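Local coordinates for vacuolar aminopeptidase 1 (Saccharomyces cerevisiae, PDB 5JGF), which removes amino acids from the N-terminus of peptides as a zinc-dependent vacuolar aminopeptidase of the M18 family, and travels as major cargo of the cytoplasm-to-vacuole targeting pathway, at residues K98-S103 and A115-G120; C161-L166 and T184-G189; S208-K213 and L233-L238. All blocks are in the same frame, centred on the assembly; numbering follows the deposited sequence.

Interaction 1: K98-S103 and A115-G120; sequences KLKPVS and AVAPYG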
ATOM      1  N   LYS D  98       7.095   9.871 -37.983  1.00 12.44           N
ATOM      2  CA  LYS D  98       6.925  11.027 -38.862  1.00 13.18           C
ATOM      3  C   LYS D  98       7.678  12.259 -38.389  1.00 13.72           C
ATOM      4  O   LYS D  98       7.654  12.582 -37.205  1.00 14.02           O
ATOM      5  CB  LYS D  98       5.439  11.395 -38.946  1.00 14.30           C
ATOM      6  CG  LYS D  98       4.533  10.346 -39.565  1.00 18.65           C
ATOM      7  CD  LYS D  98       4.718  10.315 -41.068  1.00 20.38           C
ATOM      8  CE  LYS D  98       3.647   9.482 -41.753  1.00 22.36           C
ATOM      9  NZ  LYS D  98       3.797   9.580 -43.234  1.00 17.55           N
ATOM     10  N   LEU D  99       8.347  12.955 -39.305  1.00 11.63           N
ATOM     11  CA  LEU D  99       9.016  14.185 -38.906  1.00 14.03           C
ATOM     12  C   LEU D  99       7.887  15.144 -38.547  1.00 14.04           C
ATOM     13  O   LEU D  99       6.836  15.134 -39.189  1.00 13.35           O
ATOM     14  CB  LEU D  99       9.834  14.780 -40.055  1.00 17.13           C
ATOM     15  CG  LEU D  99      11.330  14.479 -40.048  1.00 19.32           C
ATOM     16  CD1 LEU D  99      11.553  13.000 -40.322  1.00 21.46           C
ATOM     17  CD2 LEU D  99      12.026  15.330 -41.098  1.00 21.32           C
ATOM     18  N   LYS D 100       8.088  15.960 -37.521  1.00 14.77           N
ATOM     19  CA  LYS D 100       7.066  16.916 -37.122  1.00 14.68           C
ATOM     20  C   LYS D 100       7.022  18.072 -38.124  1.00 14.10           C
ATOM     21  O   LYS D 100       7.957  18.254 -38.901  1.00 14.96           O
ATOM     22  CB  LYS D 100       7.366  17.440 -35.714  1.00 14.81           C
ATOM     23  CG  LYS D 100       6.957  16.464 -34.613  1.00 15.67           C
ATOM     24  CD  LYS D 100       7.504  16.873 -33.258  1.00 16.38           C
ATOM     25  CE  LYS D 100       6.949  15.981 -32.149  1.00 14.45           C
ATOM     26  NZ  LYS D 100       7.951  15.834 -31.049  1.00 13.26           N
ATOM     27  N   PRO D 101       5.921  18.846 -38.138  1.00 15.90           N
ATOM     28  CA  PRO D 101       5.764  19.988 -39.049  1.00 14.15           C
ATOM     29  C   PRO D 101       7.018  20.856 -38.994  1.00 16.02           C
ATOM     30  O   PRO D 101       7.467  21.402 -40.004  1.00 16.17           O
ATOM     31  CB  PRO D 101       4.527  20.687 -38.500  1.00 14.65           C
ATOM     32  CG  PRO D 101       3.685  19.525 -38.077  1.00 15.15           C
ATOM     33  CD  PRO D 101       4.688  18.633 -37.356  1.00 14.99           C
ATOM     34  N   VAL D 102       7.572  20.985 -37.795  1.00 15.73           N
ATOM     35  CA  VAL D 102       8.815  21.717 -37.586  1.00 15.67           C
ATOM     36  C   VAL D 102       9.699  20.680 -36.898  1.00 17.41           C
ATOM     37  O   VAL D 102       9.505  20.380 -35.722  1.00 15.22           O
ATOM     38  CB  VAL D 102       8.637  22.939 -36.650  1.00 15.69           C
ATOM     39  CG1 VAL D 102       9.989  23.598 -36.394  1.00 15.49           C
ATOM     40  CG2 VAL D 102       7.673  23.944 -37.270  1.00 16.22           C
ATOM     41  N   SER D 103      10.649  20.113 -37.638  1.00 16.35           N
ATOM     42  CA  SER D 103      11.524  19.091 -37.069  1.00 16.52           C
ATOM     43  C   SER D 103      12.773  19.701 -36.459  1.00 17.37           C
ATOM     44  O   SER D 103      13.566  19.002 -35.830  1.00 14.68           O
ATOM     45  CB  SER D 103      11.943  18.086 -38.144  1.00 17.12           C
ATOM     46  OG  SER D 103      12.893  18.657 -39.029  1.00 16.84           O
ATOM     47  N   ALA D 115      13.018  16.604 -34.487  1.00 12.93           N
ATOM     48  CA  ALA D 115      11.777  16.386 -33.755  1.00 13.96           C
ATOM     49  C   ALA D 115      10.857  15.517 -34.607  1.00 13.45           C
ATOM     50  O   ALA D 115      10.606  15.822 -35.774  1.00 12.55           O
ATOM     51  CB  ALA D 115      11.116  17.721 -33.449  1.00 14.13           C
ATOM     52  N   VAL D 116      10.363  14.432 -34.020  1.00 12.50           N
ATOM     53  CA  VAL D 116       9.492  13.504 -34.732  1.00 12.11           C
ATOM     54  C   VAL D 116       8.322  13.061 -33.864  1.00 12.54           C
ATOM     55  O   VAL D 116       8.291  13.325 -32.662  1.00 12.95           O
ATOM     56  CB  VAL D 116      10.271  12.238 -35.175  1.00 12.90           C
ATOM     57  CG1 VAL D 116      11.442  12.630 -36.070  1.00 12.42           C
ATOM     58  CG2 VAL D 116      10.780  11.481 -33.951  1.00 13.88           C
ATOM     59  N   ALA D 117       7.367  12.375 -34.484  1.00 12.31           N
ATOM     60  CA  ALA D 117       6.191  11.881 -33.777  1.00 11.33           C
ATOM     61  C   ALA D 117       5.892  10.460 -34.239  1.00 12.95           C
ATOM     62  O   ALA D 117       6.189  10.088 -35.376  1.00 12.12           O
ATOM     63  CB  ALA D 117       4.994  12.784 -34.052  1.00 11.52           C
ATOM     64  N   PRO D 118       5.300   9.641 -33.360  1.00 12.83           N
ATOM     65  CA  PRO D 118       4.989   8.265 -33.744  1.00 12.33           C
ATOM     66  C   PRO D 118       3.714   8.169 -34.578  1.00 13.47           C
ATOM     67  O   PRO D 118       2.755   8.899 -34.342  1.00 14.64           O
ATOM     68  CB  PRO D 118       4.831   7.570 -32.397  1.00 11.44           C
ATOM     69  CG  PRO D 118       4.154   8.638 -31.575  1.00 12.41           C
ATOM     70  CD  PRO D 118       4.911   9.904 -31.960  1.00 11.67           C
ATOM     71  N   TYR D 119       3.731   7.287 -35.571  1.00 13.46           N
ATOM     72  CA  TYR D 119       2.559   7.028 -36.401  1.00 12.04           C
ATOM     73  C   TYR D 119       2.211   5.615 -35.948  1.00 12.34           C
ATOM     74  O   TYR D 119       2.847   4.649 -36.362  1.00 12.96           O
ATOM     75  CB  TYR D 119       2.912   7.025 -37.895  1.00 12.94           C
ATOM     76  CG  TYR D 119       1.739   6.638 -38.774  1.00 12.23           C
ATOM     77  CD1 TYR D 119       0.735   7.557 -39.079  1.00 14.81           C
ATOM     78  CD2 TYR D 119       1.607   5.333 -39.254  1.00 12.62           C
ATOM     79  CE1 TYR D 119      -0.379   7.185 -39.842  1.00 15.66           C
ATOM     80  CE2 TYR D 119       0.499   4.950 -40.014  1.00 12.58           C
ATOM     81  CZ  TYR D 119      -0.488   5.880 -40.305  1.00 14.71           C
ATOM     82  OH  TYR D 119      -1.575   5.504 -41.059  1.00 14.19           O
ATOM     83  N   GLY D 120       1.211   5.487 -35.086  1.00 13.60           N
ATOM     84  CA  GLY D 120       0.889   4.175 -34.563  1.00 14.20           C
ATOM     85  C   GLY D 120       1.803   3.962 -33.362  1.00 15.21           C
ATOM     86  O   GLY D 120       2.478   4.904 -32.928  1.00 14.06           O
TER
HETATM   87  O   HOH W   1      10.730  14.315 -31.149  1.00 16.38           O
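Lys98 and Ala117 form an antiparallel hydrogen-bonded pair between strands 96-99 and 112-119, neighbours in a six-stranded antiparallel sheet. Both bonds of the pair are short: Lys98 N to Ala117 O is 2.8 Å, with the donor nearly in line with the carbonyl, and Ala117 N to Lys98 O is 2.7 Å. Leu99 and Val116 follow as a non-hydrogen-bonded pair. Beyond this pair the bonding continues, with Lys100 N giving to Ala115 O and Ala115 N to Ser103 O at 2.8 Å. Ala115 is thus gripped through both its N-H and its carbonyl, and its methyl lies against Lys100 CD.

The chain of Lys100 runs from the Ala115 carbonyl to that of Val116, CB near Ala115 O, CG near Val116 C and CE near Val116 O. Its NZ makes a weak bond to Val116 O, gives another to a water that also accepts from Val116 N, and forms a salt bridge with Glu181. Val116 O is approached from outside as well, by Asn407 ND2 of a second subunit, which ties this edge of the contact to the dodecamer.

Lys98 and Tyr119 extend side by side in the same direction, Lys98 CG 4.1 Å from Tyr119 CB. Lys98 NZ forms salt bridges with Asp237 and Asp239, while Tyr119 OH bonds to Asp93 and Asn297, its side chain about 4 Å from that of the zinc ligand Glu299. A bend at chi2 (-75°) turns Lys98 CD, and Lys98 NZ ends 5.9 Å from the Tyr119 ring centroid, at most a weak cation-pi attraction.

Interaction 2: C161-L166 and T184-G189; sequences CRIPSL and TIPVIG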
ATOM      1  N   CYS D 161      19.443   8.618 -39.306  1.00 14.66           N
ATOM      2  CA  CYS D 161      19.062   8.723 -37.897  1.00 17.02           C
ATOM      3  C   CYS D 161      19.198   7.413 -37.139  1.00 14.73           C
ATOM      4  O   CYS D 161      19.300   6.340 -37.728  1.00 14.52           O
ATOM      5  CB  CYS D 161      17.596   9.188 -37.773  1.00 14.39           C
ATOM      6  SG  CYS D 161      17.316  10.877 -38.289  1.00 31.30           S
ATOM      7  N   ARG D 162      19.182   7.526 -35.817  1.00 13.93           N
ATOM      8  CA  ARG D 162      19.259   6.386 -34.918  1.00 13.24           C
ATOM      9  C   ARG D 162      18.853   6.904 -33.543  1.00 12.57           C
ATOM     10  O   ARG D 162      19.334   7.951 -33.111  1.00 13.75           O
ATOM     11  CB  ARG D 162      20.685   5.822 -34.876  1.00 14.91           C
ATOM     12  CG  ARG D 162      20.893   4.670 -33.887  1.00 18.13           C
ATOM     13  CD  ARG D 162      22.316   4.110 -33.991  1.00 17.49           C
ATOM     14  NE  ARG D 162      22.604   3.053 -33.020  1.00 18.13           N
ATOM     15  CZ  ARG D 162      22.745   3.254 -31.713  1.00 19.45           C
ATOM     16  NH1 ARG D 162      22.624   4.477 -31.209  1.00 18.78           N
ATOM     17  NH2 ARG D 162      23.013   2.237 -30.907  1.00 17.25           N
ATOM     18  N   ILE D 163      17.948   6.188 -32.880  1.00 12.50           N
ATOM     19  CA  ILE D 163      17.483   6.563 -31.543  1.00 10.47           C
ATOM     20  C   ILE D 163      18.336   5.717 -30.600  1.00 11.55           C
ATOM     21  O   ILE D 163      18.125   4.512 -30.465  1.00 12.48           O
ATOM     22  CB  ILE D 163      15.995   6.219 -31.358  1.00 12.24           C
ATOM     23  CG1 ILE D 163      15.181   6.817 -32.515  1.00 12.82           C
ATOM     24  CG2 ILE D 163      15.499   6.764 -30.017  1.00 12.46           C
ATOM     25  CD1 ILE D 163      13.730   6.380 -32.553  1.00 10.86           C
ATOM     26  N   PRO D 164      19.300   6.350 -29.918  1.00 13.30           N
ATOM     27  CA  PRO D 164      20.224   5.689 -28.991  1.00 11.28           C
ATOM     28  C   PRO D 164      19.732   5.263 -27.619  1.00 11.97           C
ATOM     29  O   PRO D 164      19.273   6.087 -26.832  1.00 11.99           O
ATOM     30  CB  PRO D 164      21.356   6.699 -28.887  1.00 12.24           C
ATOM     31  CG  PRO D 164      20.608   7.995 -28.868  1.00 11.35           C
ATOM     32  CD  PRO D 164      19.566   7.802 -29.972  1.00 12.47           C
ATOM     33  N   SER D 165      19.854   3.972 -27.327  1.00 11.00           N
ATOM     34  CA  SER D 165      19.463   3.468 -26.019  1.00 11.63           C
ATOM     35  C   SER D 165      20.524   3.960 -25.040  1.00 11.70           C
ATOM     36  O   SER D 165      21.660   4.238 -25.434  1.00 10.99           O
ATOM     37  CB  SER D 165      19.438   1.935 -26.011  1.00 11.87           C
ATOM     38  OG  SER D 165      20.732   1.396 -26.252  1.00 14.22           O
ATOM     39  N   LEU D 166      20.151   4.095 -23.773  1.00 10.65           N
ATOM     40  CA  LEU D 166      21.100   4.519 -22.757  1.00 11.88           C
ATOM     41  C   LEU D 166      21.768   3.257 -22.226  1.00 11.26           C
ATOM     42  O   LEU D 166      21.097   2.253 -21.988  1.00 12.12           O
ATOM     43  CB  LEU D 166      20.381   5.243 -21.612  1.00 11.47           C
ATOM     44  CG  LEU D 166      21.289   5.699 -20.463  1.00 12.88           C
ATOM     45  CD1 LEU D 166      22.290   6.728 -20.977  1.00 13.48           C
ATOM     46  CD2 LEU D 166      20.446   6.300 -19.344  1.00 12.82           C
ATOM     47  N   THR D 184      12.999   9.248 -26.690  1.00 13.09           N
ATOM     48  CA  THR D 184      13.187   8.536 -27.949  1.00 13.16           C
ATOM     49  C   THR D 184      13.286   9.522 -29.108  1.00 13.43           C
ATOM     50  O   THR D 184      12.409   9.573 -29.973  1.00 14.56           O
ATOM     51  CB  THR D 184      12.026   7.557 -28.194  1.00 12.11           C
ATOM     52  OG1 THR D 184      10.799   8.285 -28.258  1.00 13.28           O
ATOM     53  CG2 THR D 184      11.939   6.545 -27.062  1.00 14.38           C
ATOM     54  N   ILE D 185      14.361  10.303 -29.116  1.00 12.12           N
ATOM     55  CA  ILE D 185      14.579  11.308 -30.150  1.00 13.54           C
ATOM     56  C   ILE D 185      15.704  10.881 -31.088  1.00 14.01           C
ATOM     57  O   ILE D 185      16.803  10.540 -30.652  1.00 12.09           O
ATOM     58  CB  ILE D 185      14.927  12.680 -29.518  1.00 14.74           C
ATOM     59  CG1 ILE D 185      13.842  13.072 -28.507  1.00 13.32           C
ATOM     60  CG2 ILE D 185      15.035  13.750 -30.602  1.00 11.96           C
ATOM     61  CD1 ILE D 185      14.153  14.337 -27.712  1.00 13.89           C
ATOM     62  N   PRO D 186      15.438  10.885 -32.404  1.00 14.30           N
ATOM     63  CA  PRO D 186      16.475  10.482 -33.357  1.00 13.25           C
ATOM     64  C   PRO D 186      17.661  11.437 -33.393  1.00 13.82           C
ATOM     65  O   PRO D 186      17.488  12.659 -33.452  1.00 14.13           O
ATOM     66  CB  PRO D 186      15.736  10.462 -34.699  1.00 13.17           C
ATOM     67  CG  PRO D 186      14.285  10.276 -34.312  1.00 14.85           C
ATOM     68  CD  PRO D 186      14.162  11.147 -33.089  1.00 12.93           C
ATOM     69  N   VAL D 187      18.863  10.869 -33.352  1.00 14.29           N
ATOM     70  CA  VAL D 187      20.092  11.647 -33.432  1.00 12.88           C
ATOM     71  C   VAL D 187      20.471  11.573 -34.906  1.00 16.42           C
ATOM     72  O   VAL D 187      20.576  10.481 -35.473  1.00 15.25           O
ATOM     73  CB  VAL D 187      21.206  11.027 -32.565  1.00 13.75           C
ATOM     74  CG1 VAL D 187      22.543  11.688 -32.869  1.00 14.03           C
ATOM     75  CG2 VAL D 187      20.859  11.201 -31.092  1.00 12.63           C
ATOM     76  N   ILE D 188      20.669  12.731 -35.526  1.00 14.68           N
ATOM     77  CA  ILE D 188      20.978  12.774 -36.946  1.00 16.30           C
ATOM     78  C   ILE D 188      22.429  13.121 -37.281  1.00 17.18           C
ATOM     79  O   ILE D 188      22.896  12.838 -38.383  1.00 18.12           O
ATOM     80  CB  ILE D 188      19.995  13.750 -37.655  1.00 18.37           C
ATOM     81  CG1 ILE D 188      20.091  13.597 -39.171  1.00 21.53           C
ATOM     82  CG2 ILE D 188      20.271  15.183 -37.223  1.00 18.68           C
ATOM     83  CD1 ILE D 188      18.898  14.188 -39.909  1.00 21.76           C
ATOM     84  N   GLY D 189      23.153  13.719 -36.342  1.00 17.94           N
ATOM     85  CA  GLY D 189      24.542  14.042 -36.625  1.00 18.35           C
ATOM     86  C   GLY D 189      25.293  14.743 -35.512  1.00 19.47           C
ATOM     87  O   GLY D 189      24.789  14.900 -34.402  1.00 17.38           O
TER
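Arg162 and Val187 supply the backbone hydrogen bonds of this contact, in which a loop runs beside strand 187-189, outermost within the chain in the six-stranded antiparallel sheet. Val187 N gives a nearly straight bond to Arg162 O, 3.0 Å long, reaching it from above the carbonyl plane. The return bond, from Arg162 N to Val187 O, is weak. Val187 O also receives a CA-H...O contact from Cys161 CA at 3.4 Å. The touching parts run in broadly opposing directions, 134° apart.

Apolar packing makes up the rest. Cys161 SG stands beside the backbone N (chi1 -69°), where it meets Pro186 CB and CB, CG1 and CD1 of Ile188; the Cys161 CB to Pro186 CB distance is 3.8 Å. Ile163 and Pro186 lie side by side, CG1 of the isoleucine against CG of the ring. Ile163 CG2, the other branch, rests 3.6 Å from Thr184 CA, against backbone more than side chain. Pro164 crosses Val187 at about a right angle, Pro164 CD 3.8 Å from Val187 CG2.

Polar partners come from beyond the segments. Arg162 forms a salt bridge with Asp129 in its own chain and hydrogen bonds with Arg441 O and Ser436 OG of a third subunit, whereas Ile185 O accepts from Asn352 of that subunit. Ile188 and Gly189 both face Gly112 in a classic beta bulge, and Ile188 also bonds to the third subunit's backbone.

The two segments hold each other mainly by aliphatic packing, while Cys161 is also backbone-bonded to Leu132 and Arg162 links Asp129 to the third subunit.

Interaction 3: S208-K213 and L233-L238; sequences SPLFGK and LIQMDL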
ATOM      1  N   SER D 208      12.906  29.686 -49.145  1.00 30.82           N
ATOM      2  CA  SER D 208      12.024  28.539 -48.983  1.00 29.29           C
ATOM      3  C   SER D 208      11.063  28.717 -47.818  1.00 27.09           C
ATOM      4  O   SER D 208      11.453  29.175 -46.747  1.00 27.44           O
ATOM      5  CB  SER D 208      12.840  27.262 -48.757  1.00 29.57           C
ATOM      6  OG  SER D 208      11.991  26.174 -48.420  1.00 29.26           O
ATOM      7  N   PRO D 209       9.785  28.373 -48.020  1.00 27.16           N
ATOM      8  CA  PRO D 209       8.802  28.502 -46.944  1.00 27.20           C
ATOM      9  C   PRO D 209       9.189  27.582 -45.786  1.00 26.46           C
ATOM     10  O   PRO D 209       8.674  27.711 -44.676  1.00 27.00           O
ATOM     11  CB  PRO D 209       7.502  28.062 -47.614  1.00 28.51           C
ATOM     12  CG  PRO D 209       7.695  28.503 -49.034  1.00 28.44           C
ATOM     13  CD  PRO D 209       9.124  28.082 -49.305  1.00 27.56           C
ATOM     14  N   LEU D 210      10.104  26.656 -46.055  1.00 24.66           N
ATOM     15  CA  LEU D 210      10.550  25.713 -45.037  1.00 24.08           C
ATOM     16  C   LEU D 210      11.808  26.136 -44.292  1.00 23.95           C
ATOM     17  O   LEU D 210      12.208  25.477 -43.331  1.00 22.00           O
ATOM     18  CB  LEU D 210      10.774  24.330 -45.654  1.00 22.89           C
ATOM     19  CG  LEU D 210       9.510  23.621 -46.151  1.00 22.91           C
ATOM     20  CD1 LEU D 210       9.867  22.240 -46.665  1.00 22.07           C
ATOM     21  CD2 LEU D 210       8.499  23.524 -45.019  1.00 23.18           C
ATOM     22  N   PHE D 211      12.447  27.219 -44.722  1.00 23.60           N
ATOM     23  CA  PHE D 211      13.650  27.648 -44.023  1.00 25.44           C
ATOM     24  C   PHE D 211      13.306  27.944 -42.569  1.00 25.55           C
ATOM     25  O   PHE D 211      12.345  28.654 -42.281  1.00 25.80           O
ATOM     26  CB  PHE D 211      14.265  28.890 -44.668  1.00 27.35           C
ATOM     27  CG  PHE D 211      15.475  29.398 -43.940  1.00 29.14           C
ATOM     28  CD1 PHE D 211      15.363  30.417 -43.000  1.00 29.69           C
ATOM     29  CD2 PHE D 211      16.719  28.812 -44.145  1.00 30.38           C
ATOM     30  CE1 PHE D 211      16.472  30.842 -42.272  1.00 29.93           C
ATOM     31  CE2 PHE D 211      17.835  29.229 -43.420  1.00 29.95           C
ATOM     32  CZ  PHE D 211      17.710  30.245 -42.482  1.00 30.98           C
ATOM     33  N   GLY D 212      14.091  27.389 -41.654  1.00 26.79           N
ATOM     34  CA  GLY D 212      13.836  27.609 -40.245  1.00 27.21           C
ATOM     35  C   GLY D 212      12.964  26.528 -39.636  1.00 26.92           C
ATOM     36  O   GLY D 212      13.027  26.292 -38.429  1.00 27.99           O
ATOM     37  N   LYS D 213      12.153  25.866 -40.460  1.00 24.52           N
ATOM     38  CA  LYS D 213      11.273  24.807 -39.971  1.00 23.25           C
ATOM     39  C   LYS D 213      12.010  23.474 -39.861  1.00 21.82           C
ATOM     40  O   LYS D 213      11.604  22.583 -39.114  1.00 19.53           O
ATOM     41  CB  LYS D 213      10.060  24.652 -40.893  1.00 25.40           C
ATOM     42  CG  LYS D 213       9.095  25.828 -40.859  1.00 28.70           C
ATOM     43  CD  LYS D 213       7.818  25.503 -41.620  1.00 33.58           C
ATOM     44  CE  LYS D 213       6.764  26.591 -41.449  1.00 37.10           C
ATOM     45  NZ  LYS D 213       7.233  27.916 -41.939  1.00 40.55           N
ATOM     46  N   LEU D 233      11.509  24.189 -52.172  1.00 23.73           N
ATOM     47  CA  LEU D 233      10.778  23.323 -51.246  1.00 23.63           C
ATOM     48  C   LEU D 233       9.685  24.102 -50.515  1.00 23.66           C
ATOM     49  O   LEU D 233       9.955  25.148 -49.923  1.00 23.59           O
ATOM     50  CB  LEU D 233      11.737  22.715 -50.220  1.00 23.19           C
ATOM     51  CG  LEU D 233      12.897  21.857 -50.734  1.00 23.36           C
ATOM     52  CD1 LEU D 233      13.756  21.425 -49.553  1.00 23.16           C
ATOM     53  CD2 LEU D 233      12.367  20.641 -51.484  1.00 23.65           C
ATOM     54  N   ILE D 234       8.454  23.589 -50.557  1.00 23.93           N
ATOM     55  CA  ILE D 234       7.322  24.239 -49.890  1.00 24.15           C
ATOM     56  C   ILE D 234       6.765  23.461 -48.697  1.00 22.14           C
ATOM     57  O   ILE D 234       6.310  24.061 -47.725  1.00 22.38           O
ATOM     58  CB  ILE D 234       6.167  24.516 -50.885  1.00 27.03           C
ATOM     59  CG1 ILE D 234       6.389  25.868 -51.555  1.00 29.12           C
ATOM     60  CG2 ILE D 234       4.824  24.516 -50.176  1.00 29.60           C
ATOM     61  CD1 ILE D 234       6.854  25.755 -52.962  1.00 31.66           C
ATOM     62  N   GLN D 235       6.783  22.134 -48.785  1.00 20.89           N
ATOM     63  CA  GLN D 235       6.295  21.276 -47.703  1.00 20.36           C
ATOM     64  C   GLN D 235       6.797  19.851 -47.886  1.00 20.41           C
ATOM     65  O   GLN D 235       7.315  19.496 -48.943  1.00 19.72           O
ATOM     66  CB  GLN D 235       4.762  21.257 -47.654  1.00 19.37           C
ATOM     67  CG  GLN D 235       4.146  22.154 -46.582  1.00 19.21           C
ATOM     68  CD  GLN D 235       4.769  21.941 -45.211  1.00 21.28           C
ATOM     69  OE1 GLN D 235       5.249  20.849 -44.897  1.00 21.12           O
ATOM     70  NE2 GLN D 235       4.757  22.980 -44.384  1.00 20.26           N
ATOM     71  N   MET D 236       6.650  19.037 -46.846  1.00 18.17           N
ATOM     72  CA  MET D 236       7.083  17.651 -46.924  1.00 18.44           C
ATOM     73  C   MET D 236       6.418  16.765 -45.885  1.00 17.28           C
ATOM     74  O   MET D 236       5.996  17.228 -44.827  1.00 16.69           O
ATOM     75  CB  MET D 236       8.607  17.558 -46.799  1.00 22.31           C
ATOM     76  CG  MET D 236       9.203  18.387 -45.688  1.00 24.90           C
ATOM     77  SD  MET D 236      11.015  18.325 -45.695  1.00 32.54           S
ATOM     78  CE  MET D 236      11.290  17.888 -43.996  1.00 27.35           C
ATOM     79  N   ASP D 237       6.312  15.486 -46.225  1.00 15.69           N
ATOM     80  CA  ASP D 237       5.713  14.467 -45.369  1.00 15.53           C
ATOM     81  C   ASP D 237       6.726  13.331 -45.421  1.00 14.20           C
ATOM     82  O   ASP D 237       6.679  12.485 -46.314  1.00 14.85           O
ATOM     83  CB  ASP D 237       4.368  14.019 -45.954  1.00 15.82           C
ATOM     84  CG  ASP D 237       3.668  12.975 -45.100  1.00 17.39           C
ATOM     85  OD1 ASP D 237       4.254  12.527 -44.092  1.00 16.13           O
ATOM     86  OD2 ASP D 237       2.527  12.595 -45.448  1.00 17.07           O
ATOM     87  N   LEU D 238       7.654  13.331 -44.467  1.00 13.75           N
ATOM     88  CA  LEU D 238       8.709  12.323 -44.423  1.00 13.11           C
ATOM     89  C   LEU D 238       8.612  11.379 -43.230  1.00 14.32           C
ATOM     90  O   LEU D 238       8.164  11.772 -42.152  1.00 13.97           O
ATOM     91  CB  LEU D 238      10.081  13.010 -44.402  1.00 13.96           C
ATOM     92  CG  LEU D 238      10.350  14.047 -45.501  1.00 16.46           C
ATOM     93  CD1 LEU D 238      11.762  14.612 -45.346  1.00 16.98           C
ATOM     94  CD2 LEU D 238      10.178  13.402 -46.870  1.00 13.18           C
TER
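Ser208 OG gives a 2.7 Å hydrogen bond to Leu233 O, joining a type I beta turn, Ser208 to Phe211, to strand 233-242 of the antiparallel sheet. The hydroxyl sits anti to the backbone N (chi1 172°), and in that position it is also placed to accept from Leu210 N as an ST turn, though the position of that nitrogen is less sure. Pro209 follows with its ring crossing Ile234 obliquely: Pro209 CD lies 3.1 Å from Leu233 O and CG meets Ile234 CG1.

Leu210 has the largest share of the buried surface, and both its methyls reach the strand. Leu210 CD1 packs against Leu233 CB, the Gln235 backbone and, at 4.0 Å, Met236 CG; Leu210 CD2 lies 3.5 Å from Ile234 O. Leu219 of helix 216-226 also touches this leucine.

Ile234 and Gln235 both face Leu139 in a classic beta bulge. Gln235 starts away from the turn but is bent at chi2 (-50°), and its side chain crosses that of Leu210 at about a right angle. Gln235 NE2 bonds to Glu390 of a second subunit and lies 3.8 Å from Leu210 CD2, while Gln235 OE1 accepts from Met236 N at 3.0 Å.

Overall arrangement
All three contacts are largely buried and all reach one six-stranded antiparallel sheet, but they serve different parts of it. Interaction 1 pairs two inner strands, so backbone bonds dominate, with charged lysines at its flanks. Interactions 2 and 3 each bring a loop to a strand: interaction 2 is chiefly aliphatic with one good backbone bond, interaction 3 turns on a serine hydroxyl and a leucine. Interaction 1 touches both others, through Val116 CG2 on Pro186 CD and through the Lys98-Asp237 salt bridge, whereas 2 and 3 stay about 9 Å apart at their nearest atoms. Interactions 1 and 3 meet the second subunit; interaction 2 meets a third. Only interaction 1 comes near the two-zinc site, through Tyr119.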